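Local coordinates for protein ultraspiracle (Drosophila melanogaster, PDB 1HG4) that probably acts as a nuclear hormone receptor and transcription factor, whose ligand-binding domain here holds a phospholipid and is locked in an inactive conformation, at residues L171-R175 with R176-C180; S254-L258 with E259-L263. All coordinates share one frame; numbering follows the deposited sequence.

Interaction 1 of 2, residues L171-R175 with R176-C180; sequences LNLDR and RELSC
The carboxylates of Asp174 and Glu177 are the flat groups that meet here, their planes 37° apart and their side chains crossing at about a right angle. Each turns an oxygen to the other's backbone. Asp174 OD1 is approached nearly along its C-O axis by Glu177 N at 2.6 Å, while Asp174 N reaches the anti side of Glu177 OE1, somewhat out of the carboxylate plane, at 3.1 Å. These reciprocal bonds make a capping box, with Asp174 as N-cap. Asp174 places CG between its backbone N and carbonyl carbon (chi1 64°), which carries OD1 over the first helical turn. The acids bring like charges close, with 3.8 Å from Asp174 OD2 to Glu177 OE1, a cost probably eased by a hydrogen bond from His214 to OD2 and a salt bridge from Arg225 to OE1. At another flat group, the Arg175 guanidinium, Ser179 OG lies over one face, and both side chains are held by Glu18. Leu173, just before the cap, lays CD1 on Glu177 CB at 3.4 Å and CD2 near Leu178 CD1, the latter pair a hydrophobic staple. Just upstream, Asn172 ends helix 154-171 in a Schellman motif, so one helix closes and the next opens within a few residues. The junction is flanked by helix 11-24 at Arg175 and Ser179, helix 197-218 at Glu177 and Cys180, and helix 225-250 at Leu173.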
loop_
_atom_site.group_PDB
_atom_site.type_symbol
_atom_site.label_atom_id
_atom_site.label_comp_id
_atom_site.label_asym_id
_atom_site.label_seq_id
_atom_site.Cartn_x
_atom_site.Cartn_y
_atom_site.Cartn_z
ATOM N N LEU A 171 15.928 14.379 24.885
ATOM C CA LEU A 171 15.154 14.907 23.756
ATOM C C LEU A 171 13.915 15.684 24.172
ATOM O O LEU A 171 13.282 16.327 23.341
ATOM C CB LEU A 171 14.716 13.766 22.828
ATOM C CG LEU A 171 15.750 13.162 21.879
ATOM C CD1 LEU A 171 15.211 11.869 21.273
ATOM C CD2 LEU A 171 16.075 14.176 20.797
ATOM N N ASN A 172 13.571 15.625 25.454
ATOM C CA ASN A 172 12.379 16.295 25.963
ATOM C C ASN A 172 11.150 15.599 25.379
ATOM O O ASN A 172 10.164 16.246 25.025
ATOM C CB ASN A 172 12.355 17.775 25.563
ATOM C CG ASN A 172 13.537 18.557 26.112
ATOM O OD1 ASN A 172 13.785 18.576 27.325
ATOM N ND2 ASN A 172 14.274 19.218 25.218
ATOM N N LEU A 173 11.217 14.276 25.272
ATOM C CA LEU A 173 10.107 13.506 24.733
ATOM C C LEU A 173 8.862 13.766 25.574
ATOM O O LEU A 173 8.925 13.739 26.794
ATOM C CB LEU A 173 10.437 12.007 24.749
ATOM C CG LEU A 173 9.440 11.075 24.059
ATOM C CD1 LEU A 173 9.550 11.245 22.544
ATOM C CD2 LEU A 173 9.729 9.630 24.449
ATOM N N ASP A 174 7.732 14.032 24.929
ATOM C CA ASP A 174 6.511 14.268 25.676
ATOM C C ASP A 174 5.555 13.088 25.540
ATOM O O ASP A 174 5.790 12.174 24.743
ATOM C CB ASP A 174 5.848 15.583 25.234
ATOM C CG ASP A 174 5.398 15.568 23.785
ATOM O OD1 ASP A 174 4.872 14.535 23.319
ATOM O OD2 ASP A 174 5.552 16.610 23.107
ATOM N N ARG A 175 4.480 13.125 26.319
ATOM C CA ARG A 175 3.494 12.056 26.323
ATOM C C ARG A 175 2.857 11.816 24.958
ATOM O O ARG A 175 2.516 10.679 24.616
ATOM C CB ARG A 175 2.398 12.344 27.359
ATOM C CG ARG A 175 1.375 11.224 27.479
ATOM C CD ARG A 175 1.990 9.980 28.110
ATOM N NE ARG A 175 1.277 8.760 27.744
ATOM C CZ ARG A 175 -0.019 8.555 27.952
ATOM N NH1 ARG A 175 -0.762 9.490 28.529
ATOM N NH2 ARG A 175 -0.579 7.411 27.581
ATOM N N ARG A 176 2.698 12.882 24.179
ATOM C CA ARG A 176 2.104 12.755 22.862
ATOM C C ARG A 176 3.052 12.042 21.914
ATOM O O ARG A 176 2.641 11.196 21.128
ATOM C CB ARG A 176 1.732 14.132 22.303
ATOM C CG ARG A 176 0.232 14.456 22.381
ATOM C CD ARG A 176 -0.141 15.303 23.586
ATOM N NE ARG A 176 -1.394 14.858 24.194
ATOM C CZ ARG A 176 -1.907 15.359 25.317
ATOM N NH1 ARG A 176 -1.279 16.338 25.962
ATOM N NH2 ARG A 176 -3.026 14.851 25.818
ATOM N N GLU A 177 4.331 12.366 21.985
ATOM C CA GLU A 177 5.296 11.703 21.117
ATOM C C GLU A 177 5.472 10.221 21.460
ATOM O O GLU A 177 5.697 9.412 20.562
ATOM C CB GLU A 177 6.638 12.434 21.179
ATOM C CG GLU A 177 6.466 13.909 20.892
ATOM C CD GLU A 177 7.748 14.686 20.940
ATOM O OE1 GLU A 177 8.487 14.565 21.937
ATOM O OE2 GLU A 177 8.011 15.433 19.977
ATOM N N LEU A 178 5.353 9.854 22.742
ATOM C CA LEU A 178 5.499 8.446 23.129
ATOM C C LEU A 178 4.303 7.631 22.618
ATOM O O LEU A 178 4.456 6.492 22.169
ATOM C CB LEU A 178 5.607 8.293 24.655
ATOM C CG LEU A 178 5.761 6.826 25.098
ATOM C CD1 LEU A 178 7.203 6.347 24.839
ATOM C CD2 LEU A 178 5.382 6.688 26.568
ATOM N N SER A 179 3.111 8.218 22.704
ATOM C CA SER A 179 1.918 7.555 22.200
ATOM C C SER A 179 2.086 7.266 20.712
ATOM O O SER A 179 1.708 6.193 20.249
ATOM C CB SER A 179 0.693 8.429 22.396
ATOM O OG SER A 179 0.392 8.528 23.766
ATOM N N CYS A 180 2.652 8.221 19.970
ATOM C CA CYS A 180 2.869 8.043 18.535
ATOM C C CYS A 180 3.868 6.916 18.269
ATOM O O CYS A 180 3.635 6.048 17.415
ATOM C CB CYS A 180 3.371 9.346 17.889
ATOM S SG CYS A 180 2.097 10.636 17.665
#

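Interaction 2 of 2, residues S254-L258 with E259-L263; sequences SDRPL and EELFL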
loop_
_atom_site.group_PDB
_atom_site.type_symbol
_atom_site.label_atom_id
_atom_site.label_comp_id
_atom_site.label_asym_id
_atom_site.label_seq_id
_atom_site.Cartn_x
_atom_site.Cartn_y
_atom_site.Cartn_z
ATOM N N SER A 254 3.954 -19.294 30.303
ATOM C CA SER A 254 2.893 -20.292 30.252
ATOM C C SER A 254 3.163 -21.402 29.239
ATOM O O SER A 254 3.869 -21.199 28.258
ATOM C CB SER A 254 1.575 -19.608 29.901
ATOM O OG SER A 254 0.600 -20.566 29.551
ATOM N N ASP A 255 2.630 -22.593 29.465
ATOM C CA ASP A 255 2.854 -23.630 28.475
ATOM C C ASP A 255 1.952 -23.303 27.296
ATOM O O ASP A 255 2.261 -23.645 26.151
ATOM C CB ASP A 255 2.550 -25.020 29.039
ATOM C CG ASP A 255 3.692 -25.556 29.884
ATOM O OD1 ASP A 255 4.855 -25.428 29.437
ATOM O OD2 ASP A 255 3.430 -26.105 30.980
ATOM N N ARG A 256 0.847 -22.610 27.579
ATOM C CA ARG A 256 -0.079 -22.224 26.521
ATOM C C ARG A 256 0.548 -21.109 25.684
ATOM O O ARG A 256 1.095 -20.144 26.221
ATOM C CB ARG A 256 -1.400 -21.741 27.111
ATOM C CG ARG A 256 -2.572 -21.996 26.207
ATOM C CD ARG A 256 -3.616 -22.795 26.932
ATOM N NE ARG A 256 -4.563 -21.950 27.649
ATOM C CZ ARG A 256 -5.552 -21.285 27.061
ATOM N NH1 ARG A 256 -5.719 -21.371 25.748
ATOM N NH2 ARG A 256 -6.378 -20.538 27.789
ATOM N N PRO A 257 0.494 -21.238 24.350
ATOM C CA PRO A 257 1.069 -20.216 23.468
ATOM C C PRO A 257 0.324 -18.891 23.596
ATOM O O PRO A 257 -0.907 -18.852 23.570
ATOM C CB PRO A 257 0.926 -20.836 22.084
ATOM C CG PRO A 257 -0.329 -21.653 22.220
ATOM C CD PRO A 257 -0.155 -22.307 23.568
ATOM N N LEU A 258 1.092 -17.815 23.738
ATOM C CA LEU A 258 0.550 -16.471 23.901
ATOM C C LEU A 258 -0.520 -16.157 22.862
ATOM O O LEU A 258 -1.512 -15.492 23.169
ATOM C CB LEU A 258 1.691 -15.448 23.833
ATOM C CG LEU A 258 1.439 -13.966 24.151
ATOM C CD1 LEU A 258 0.862 -13.787 25.548
ATOM C CD2 LEU A 258 2.759 -13.216 24.018
ATOM N N GLU A 259 -0.322 -16.635 21.635
ATOM C CA GLU A 259 -1.300 -16.409 20.569
ATOM C C GLU A 259 -2.708 -16.759 21.051
ATOM O O GLU A 259 -3.653 -15.993 20.843
ATOM C CB GLU A 259 -0.993 -17.268 19.340
ATOM C CG GLU A 259 0.218 -16.856 18.529
ATOM C CD GLU A 259 1.522 -17.107 19.252
ATOM O OE1 GLU A 259 1.608 -18.104 20.013
ATOM O OE2 GLU A 259 2.468 -16.312 19.047
ATOM N N GLU A 260 -2.838 -17.919 21.693
ATOM C CA GLU A 260 -4.127 -18.372 22.195
ATOM C C GLU A 260 -4.698 -17.427 23.235
ATOM O O GLU A 260 -5.881 -17.099 23.199
ATOM C CB GLU A 260 -4.005 -19.769 22.795
ATOM C CG GLU A 260 -3.984 -20.896 21.780
ATOM C CD GLU A 260 -3.801 -22.255 22.437
ATOM O OE1 GLU A 260 -4.488 -22.521 23.455
ATOM O OE2 GLU A 260 -2.977 -23.055 21.935
ATOM N N LEU A 261 -3.857 -16.984 24.160
ATOM C CA LEU A 261 -4.308 -16.094 25.216
ATOM C C LEU A 261 -4.835 -14.781 24.639
ATOM O O LEU A 261 -5.847 -14.257 25.105
ATOM C CB LEU A 261 -3.168 -15.843 26.211
ATOM C CG LEU A 261 -2.673 -17.035 27.058
ATOM C CD1 LEU A 261 -2.251 -18.187 26.171
ATOM C CD2 LEU A 261 -1.489 -16.604 27.898
ATOM N N PHE A 262 -4.156 -14.258 23.623
ATOM C CA PHE A 262 -4.576 -13.020 22.974
ATOM C C PHE A 262 -5.904 -13.238 22.252
ATOM O O PHE A 262 -6.842 -12.442 22.359
ATOM C CB PHE A 262 -3.530 -12.563 21.944
ATOM C CG PHE A 262 -2.336 -11.870 22.538
ATOM C CD1 PHE A 262 -2.451 -11.124 23.708
ATOM C CD2 PHE A 262 -1.100 -11.930 21.892
ATOM C CE1 PHE A 262 -1.349 -10.441 24.234
ATOM C CE2 PHE A 262 0.020 -11.251 22.403
ATOM C CZ PHE A 262 -0.105 -10.503 23.580
ATOM N N LEU A 263 -5.972 -14.328 21.505
ATOM C CA LEU A 263 -7.169 -14.673 20.749
ATOM C C LEU A 263 -8.383 -14.781 21.659
ATOM O O LEU A 263 -9.472 -14.314 21.319
ATOM C CB LEU A 263 -6.964 -16.009 20.035
ATOM C CG LEU A 263 -7.526 -16.171 18.626
ATOM C CD1 LEU A 263 -7.377 -17.626 18.210
ATOM C CD2 LEU A 263 -8.978 -15.748 18.574
#
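With CG anti to the backbone N (chi1 -151°) and the chain bent at its next two torsions, Arg256 folds its guanidinium back toward Glu260, whose own chain runs extended beyond CG. The side chains cross at about a right angle. NH1 of Arg256 gives a salt bridge of 2.8 Å to OE1 of Glu260, which lies at the guanidinium edge, only 3° out of its plane, and is met on its anti side. The carboxylate is turned 49° from the guanidinium; NH2 of Arg256 is in a salt bridge with Glu264, one turn on. The other carboxylate oxygen, OE2 of Glu260, lies tightly against the Pro257 ring, 3.0 Å from CG of Pro257. An alanine in place of Glu260 would probably cost Arg256 this salt bridge, leaving its guanidinium to partners such as Glu264, and take the carboxylate off the proline ring. On the buried side, Leu258 sets CG over a face of the Phe262 ring, a CH-pi contact 4.0 Å from the centroid. On that same side, Trp89 packs on Leu258 and Leu85 on Phe262, and Lys86 pairs with Glu259. Leu261 CD1 reaches 3.8 Å from Arg256 CB. Backbone bonds start the helix: Glu260 N to Pro257 O at 2.8 Å, then Phe262 N to Leu258 O at 3.0 Å. A proline N-cap and a preceding ST turn (Ser254 OG accepting from Arg256 N) open this last helix, which probably corresponds to activation helix 12 of nuclear receptors; its packing on helix 78-100 is consistent with the inactive conformation of this domain.

Interactions 1 and 2 are two solutions to the same problem, starting a helix after a loop, in one largely helical domain. The first uses an acid as N-cap, with a pair of reciprocal side-chain to backbone bonds; the second has a proline at that position, with a salt bridge alongside. They follow in series along the chain and lie on opposite sides of its centre, with their own centres 31 Å apart and nearest atoms about 17 Å apart, so neither touches the other. The bound phospholipid is closer to interaction 2: it comes about 9 Å from the side chain of Leu258, against about 13 Å from that of Leu178 in interaction 1.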